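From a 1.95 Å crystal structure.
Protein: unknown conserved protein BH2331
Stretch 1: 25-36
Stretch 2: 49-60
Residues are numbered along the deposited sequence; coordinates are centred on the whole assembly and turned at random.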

ATOM      1  N   ASP A  25       5.393   8.243   4.966  1.00 36.29           N
ATOM      2  CA  ASP A  25       6.639   7.472   5.029  1.00 34.61           C
ATOM      3  C   ASP A  25       6.683   6.451   6.185  1.00 34.60           C
ATOM      4  O   ASP A  25       5.719   6.277   6.953  1.00 34.34           O
ATOM      5  CB  ASP A  25       7.847   8.414   4.991  1.00 34.70           C
ATOM      6  CG  ASP A  25       7.900   9.346   6.127  1.00 43.99           C
ATOM      7  OD1 ASP A  25       7.162   9.155   7.129  1.00 40.01           O
ATOM      8  OD2 ASP A  25       8.699  10.302   5.994  1.00 50.88           O
ATOM      9  N   LEU A  26       7.821   5.767   6.317  1.00 36.85           N
ATOM     10  CA  LEU A  26       7.878   4.718   7.289  1.00 36.38           C
ATOM     11  C   LEU A  26       7.875   5.328   8.671  1.00 36.84           C
ATOM     12  O   LEU A  26       7.337   4.733   9.617  1.00 33.30           O
ATOM     13  CB  LEU A  26       9.095   3.838   7.074  1.00 34.34           C
ATOM     14  CG  LEU A  26       9.003   2.907   5.871  1.00 37.08           C
ATOM     15  CD1 LEU A  26      10.314   2.125   5.753  1.00 41.10           C
ATOM     16  CD2 LEU A  26       7.861   1.976   6.041  1.00 37.35           C
ATOM     17  N   ALA A  27       8.499   6.501   8.799  1.00 37.07           N
ATOM     18  CA  ALA A  27       8.585   7.149  10.102  1.00 36.08           C
ATOM     19  C   ALA A  27       7.160   7.463  10.629  1.00 35.38           C
ATOM     20  O   ALA A  27       6.860   7.248  11.792  1.00 32.65           O
ATOM     21  CB  ALA A  27       9.424   8.409  10.007  1.00 38.38           C
ATOM     22  N   LYS A  28       6.321   8.029   9.773  1.00 34.22           N
ATOM     23  CA  LYS A  28       4.912   8.277  10.088  1.00 31.68           C
ATOM     24  C   LYS A  28       4.102   7.027  10.487  1.00 34.07           C
ATOM     25  O   LYS A  28       3.371   7.019  11.478  1.00 32.39           O
ATOM     26  CB  LYS A  28       4.243   8.999   8.919  1.00 36.32           C
ATOM     27  CG  LYS A  28       2.818   9.420   9.240  1.00 37.61           C
ATOM     28  CD  LYS A  28       2.763  10.556  10.278  1.00 46.47           C
ATOM     29  N   LEU A  29       4.267   5.955   9.729  1.00 34.32           N
ATOM     30  CA  LEU A  29       3.722   4.645  10.112  1.00 33.10           C
ATOM     31  C   LEU A  29       4.166   4.184  11.486  1.00 30.84           C
ATOM     32  O   LEU A  29       3.342   3.777  12.291  1.00 28.61           O
ATOM     33  CB  LEU A  29       4.131   3.598   9.074  1.00 33.06           C
ATOM     34  CG  LEU A  29       3.721   2.125   9.258  1.00 35.46           C
ATOM     35  CD1 LEU A  29       2.240   1.962   9.334  1.00 30.44           C
ATOM     36  CD2 LEU A  29       4.225   1.299   8.092  1.00 33.38           C
HETATM   37  N   MSE A  30       5.473   4.242  11.755  1.00 31.49           N
HETATM   38  CA  MSE A  30       5.996   3.805  13.025  1.00 31.14           C
HETATM   39  C   MSE A  30       5.387   4.629  14.169  1.00 31.00           C
HETATM   40  O   MSE A  30       4.994   4.078  15.178  1.00 32.24           O
HETATM   41  CB  MSE A  30       7.511   3.962  13.050  1.00 31.02           C
HETATM   42  CG  MSE A  30       8.286   3.070  12.078  1.00 41.77           C
HETATM   43 SE   MSE A  30       7.991   1.219  12.564  1.00 64.48          SE
HETATM   44  CE  MSE A  30       8.944   1.370  14.298  1.00 61.77           C
ATOM     45  N   GLN A  31       5.317   5.943  14.003  1.00 31.32           N
ATOM     46  CA  GLN A  31       4.747   6.841  15.023  1.00 34.28           C
ATOM     47  C   GLN A  31       3.302   6.475  15.323  1.00 32.24           C
ATOM     48  O   GLN A  31       2.924   6.340  16.479  1.00 33.77           O
ATOM     49  CB  GLN A  31       4.842   8.281  14.521  1.00 33.10           C
ATOM     50  CG  GLN A  31       4.419   9.372  15.458  1.00 47.17           C
ATOM     51  CD  GLN A  31       4.344  10.750  14.734  1.00 49.35           C
ATOM     52  OE1 GLN A  31       3.644  10.915  13.718  1.00 59.72           O
ATOM     53  NE2 GLN A  31       5.091  11.734  15.263  1.00 62.79           N
ATOM     54  N   ILE A  32       2.489   6.346  14.277  1.00 32.62           N
ATOM     55  CA  ILE A  32       1.052   6.023  14.414  1.00 35.97           C
ATOM     56  C   ILE A  32       0.864   4.645  15.057  1.00 34.09           C
ATOM     57  O   ILE A  32      -0.076   4.440  15.813  1.00 34.12           O
ATOM     58  CB  ILE A  32       0.318   6.096  13.029  1.00 33.71           C
ATOM     59  CG1 ILE A  32       0.383   7.526  12.405  1.00 42.74           C
ATOM     60  CG2 ILE A  32      -1.093   5.667  13.124  1.00 41.25           C
ATOM     61  CD1 ILE A  32       0.141   8.631  13.405  1.00 40.36           C
ATOM     62  N   ALA A  33       1.800   3.729  14.800  1.00 34.11           N
ATOM     63  CA  ALA A  33       1.718   2.364  15.349  1.00 31.23           C
ATOM     64  C   ALA A  33       1.667   2.344  16.866  1.00 31.21           C
ATOM     65  O   ALA A  33       0.960   1.555  17.477  1.00 27.54           O
ATOM     66  CB  ALA A  33       2.902   1.516  14.835  1.00 34.84           C
ATOM     67  N   ALA A  34       2.452   3.221  17.482  1.00 29.68           N
ATOM     68  CA  ALA A  34       2.441   3.385  18.918  1.00 27.34           C
ATOM     69  C   ALA A  34       2.909   2.073  19.582  1.00 30.36           C
ATOM     70  O   ALA A  34       2.285   1.551  20.474  1.00 28.60           O
ATOM     71  CB  ALA A  34       1.074   3.809  19.415  1.00 32.18           C
ATOM     72  N   LEU A  35       4.053   1.577  19.134  1.00 30.13           N
ATOM     73  CA  LEU A  35       4.525   0.243  19.515  1.00 31.68           C
ATOM     74  C   LEU A  35       4.851   0.149  20.959  1.00 32.78           C
ATOM     75  O   LEU A  35       5.366   1.107  21.545  1.00 36.51           O
ATOM     76  CB  LEU A  35       5.763  -0.115  18.728  1.00 29.23           C
ATOM     77  CG  LEU A  35       5.657  -0.181  17.230  1.00 33.39           C
ATOM     78  CD1 LEU A  35       7.072  -0.447  16.720  1.00 36.13           C
ATOM     79  CD2 LEU A  35       4.669  -1.267  16.813  1.00 32.58           C
ATOM     80  N   LYS A  36       4.623  -1.032  21.517  1.00 32.97           N
ATOM     81  CA  LYS A  36       4.899  -1.327  22.931  1.00 31.12           C
ATOM     82  C   LYS A  36       6.116  -2.245  23.171  1.00 32.55           C
ATOM     83  O   LYS A  36       6.567  -2.331  24.298  1.00 32.53           O
ATOM     84  CB  LYS A  36       3.687  -1.974  23.587  1.00 30.79           C
ATOM     85  CG  LYS A  36       2.388  -1.175  23.492  1.00 35.70           C
TER
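Stretch 2, residues 49-60: GHVANAFAPFVK

Phe-55 is the hub of this contact. Its CA-to-CB bond points sideways, yet with chi1 at -89° the ring end reaches stretch 1, where the selenium of selenomethionine Met-30 lies over one face, SE 3.6 Å from the Phe-55 ring centroid and 3.4 Å from Phe-55 CE1. Leu-29 CD2 meets the ring edge at Phe-55 CE1, 3.9 Å away, while Ala-33 CB (4.1 Å from Phe-55 CZ) and Leu-35 CD2 (3.8 Å from Phe-55 CE2) approach obliquely.

Around this hub, helix 50-55 runs in broadly the same sense as helix 26-33, crossing at -54° with axes 10.7 Å apart at closest approach, a spacing wide enough for large side chains to fill. At the start of the first helix, the CA-to-CB bond of Leu-26 points toward stretch 2, and its side chain spans a turn of the second helix, CD2 3.9 Å from Val-51 CG2 and CD1 4.2 Å from Ala-54 CB. Beyond the first helix, Ala-34 turns with positive phi and Leu-35 continues extended, placing its CD1 3.5 Å from Phe-58 CB; Met-30 CE also touches Phe-58 CD2 at 3.3 Å.

At the margin, Leu-26 CD1 packs 3.7 Å from the backbone His-50 O. No hydrogen bond crosses the contact; within stretch 1, Asp-25 OD1 caps its helix by accepting from Lys-28 N at 3.0 Å.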

ATOM      1  N   GLY A  49      10.576  -5.733   1.550  1.00 29.39           N
ATOM      2  CA  GLY A  49      10.780  -5.995   2.984  1.00 33.68           C
ATOM      3  C   GLY A  49      10.951  -4.760   3.856  1.00 32.69           C
ATOM      4  O   GLY A  49      11.402  -4.860   5.003  1.00 31.14           O
ATOM      5  N   HIS A  50      10.547  -3.599   3.353  1.00 29.98           N
ATOM      6  CA  HIS A  50      10.887  -2.361   4.084  1.00 31.71           C
ATOM      7  C   HIS A  50      10.104  -2.173   5.358  1.00 28.36           C
ATOM      8  O   HIS A  50      10.593  -1.532   6.268  1.00 26.06           O
ATOM      9  CB  HIS A  50      10.681  -1.125   3.213  1.00 31.65           C
ATOM     10  CG  HIS A  50      11.646  -1.026   2.078  1.00 41.03           C
ATOM     11  ND1 HIS A  50      12.763  -1.824   1.983  1.00 46.28           N
ATOM     12  CD2 HIS A  50      11.672  -0.211   1.004  1.00 49.59           C
ATOM     13  CE1 HIS A  50      13.427  -1.519   0.886  1.00 47.67           C
ATOM     14  NE2 HIS A  50      12.791  -0.538   0.280  1.00 50.55           N
ATOM     15  N   VAL A  51       8.841  -2.597   5.372  1.00 25.71           N
ATOM     16  CA  VAL A  51       8.060  -2.448   6.598  1.00 24.39           C
ATOM     17  C   VAL A  51       8.580  -3.402   7.707  1.00 26.10           C
ATOM     18  O   VAL A  51       8.807  -2.981   8.844  1.00 26.46           O
ATOM     19  CB  VAL A  51       6.540  -2.567   6.330  1.00 25.16           C
ATOM     20  CG1 VAL A  51       5.714  -2.437   7.617  1.00 27.54           C
ATOM     21  CG2 VAL A  51       6.085  -1.483   5.371  1.00 29.00           C
ATOM     22  N   ALA A  52       8.723  -4.681   7.397  1.00 23.43           N
ATOM     23  CA  ALA A  52       9.265  -5.614   8.339  1.00 28.30           C
ATOM     24  C   ALA A  52      10.597  -5.129   8.850  1.00 26.25           C
ATOM     25  O   ALA A  52      10.903  -5.266  10.041  1.00 27.56           O
ATOM     26  CB  ALA A  52       9.456  -7.030   7.687  1.00 29.27           C
ATOM     27  N   ASN A  53      11.419  -4.611   7.932  1.00 26.61           N
ATOM     28  CA  ASN A  53      12.742  -4.079   8.282  1.00 26.33           C
ATOM     29  C   ASN A  53      12.650  -2.984   9.348  1.00 27.36           C
ATOM     30  O   ASN A  53      13.398  -2.991  10.321  1.00 29.68           O
ATOM     31  CB  ASN A  53      13.368  -3.440   7.054  1.00 26.58           C
ATOM     32  CG  ASN A  53      14.788  -3.011   7.291  1.00 29.02           C
ATOM     33  OD1 ASN A  53      15.682  -3.845   7.408  1.00 31.60           O
ATOM     34  ND2 ASN A  53      15.009  -1.690   7.313  1.00 22.57           N
ATOM     35  N   ALA A  54      11.718  -2.049   9.117  1.00 28.97           N
ATOM     36  CA  ALA A  54      11.509  -0.937  10.042  1.00 29.03           C
ATOM     37  C   ALA A  54      10.959  -1.368  11.398  1.00 29.13           C
ATOM     38  O   ALA A  54      11.350  -0.809  12.398  1.00 29.99           O
ATOM     39  CB  ALA A  54      10.581   0.085   9.402  1.00 33.32           C
ATOM     40  N   PHE A  55      10.066  -2.358  11.432  1.00 29.47           N
ATOM     41  CA  PHE A  55       9.374  -2.757  12.668  1.00 29.30           C
ATOM     42  C   PHE A  55      10.249  -3.659  13.536  1.00 29.31           C
ATOM     43  O   PHE A  55      10.199  -3.609  14.795  1.00 25.03           O
ATOM     44  CB  PHE A  55       8.030  -3.447  12.348  1.00 28.81           C
ATOM     45  CG  PHE A  55       6.853  -2.488  12.222  1.00 32.52           C
ATOM     46  CD1 PHE A  55       6.755  -1.620  11.172  1.00 42.42           C
ATOM     47  CD2 PHE A  55       5.869  -2.461  13.174  1.00 32.47           C
ATOM     48  CE1 PHE A  55       5.696  -0.733  11.062  1.00 42.43           C
ATOM     49  CE2 PHE A  55       4.801  -1.618  13.053  1.00 35.71           C
ATOM     50  CZ  PHE A  55       4.720  -0.735  11.999  1.00 25.87           C
ATOM     51  N   ALA A  56      11.074  -4.449  12.856  1.00 28.31           N
ATOM     52  CA  ALA A  56      11.871  -5.526  13.497  1.00 30.48           C
ATOM     53  C   ALA A  56      12.598  -5.165  14.789  1.00 28.73           C
ATOM     54  O   ALA A  56      12.469  -5.886  15.786  1.00 29.67           O
ATOM     55  CB  ALA A  56      12.858  -6.159  12.488  1.00 29.28           C
ATOM     56  N   PRO A  57      13.365  -4.066  14.795  1.00 32.25           N
ATOM     57  CA  PRO A  57      14.107  -3.767  16.030  1.00 29.73           C
ATOM     58  C   PRO A  57      13.225  -3.444  17.238  1.00 29.53           C
ATOM     59  O   PRO A  57      13.680  -3.537  18.348  1.00 28.84           O
ATOM     60  CB  PRO A  57      14.912  -2.517  15.682  1.00 32.35           C
ATOM     61  CG  PRO A  57      14.601  -2.154  14.341  1.00 30.72           C
ATOM     62  CD  PRO A  57      13.554  -3.026  13.767  1.00 31.04           C
ATOM     63  N   PHE A  58      11.979  -3.025  17.017  1.00 28.25           N
ATOM     64  CA  PHE A  58      11.137  -2.508  18.085  1.00 26.22           C
ATOM     65  C   PHE A  58      10.052  -3.488  18.564  1.00 29.06           C
ATOM     66  O   PHE A  58       9.225  -3.139  19.400  1.00 28.35           O
ATOM     67  CB  PHE A  58      10.421  -1.262  17.537  1.00 28.83           C
ATOM     68  CG  PHE A  58      11.367  -0.171  17.120  1.00 28.85           C
ATOM     69  CD1 PHE A  58      12.084   0.536  18.072  1.00 30.19           C
ATOM     70  CD2 PHE A  58      11.562   0.119  15.785  1.00 33.00           C
ATOM     71  CE1 PHE A  58      12.975   1.532  17.703  1.00 31.26           C
ATOM     72  CE2 PHE A  58      12.425   1.106  15.410  1.00 33.93           C
ATOM     73  CZ  PHE A  58      13.142   1.813  16.377  1.00 32.16           C
ATOM     74  N   VAL A  59       9.946  -4.652  17.931  1.00 27.69           N
ATOM     75  CA  VAL A  59       8.923  -5.649  18.292  1.00 27.00           C
ATOM     76  C   VAL A  59       9.546  -7.012  18.635  1.00 29.69           C
ATOM     77  O   VAL A  59      10.765  -7.204  18.521  1.00 31.87           O
ATOM     78  CB  VAL A  59       7.887  -5.772  17.218  1.00 26.03           C
ATOM     79  CG1 VAL A  59       7.349  -4.395  16.842  1.00 29.09           C
ATOM     80  CG2 VAL A  59       8.431  -6.485  15.921  1.00 29.22           C
ATOM     81  N   LYS A  60       8.720  -7.963  19.070  1.00 31.59           N
ATOM     82  CA  LYS A  60       9.208  -9.286  19.475  1.00 32.43           C
ATOM     83  C   LYS A  60       9.559 -10.097  18.243  1.00 30.48           C
ATOM     84  O   LYS A  60      10.671 -10.635  18.135  1.00 31.79           O
ATOM     85  CB  LYS A  60       8.169 -10.019  20.354  1.00 28.95           C
ATOM     86  CG  LYS A  60       8.629 -11.380  20.859  1.00 40.43           C
ATOM     87  CD  LYS A  60       7.578 -12.166  21.728  1.00 42.22           C
TER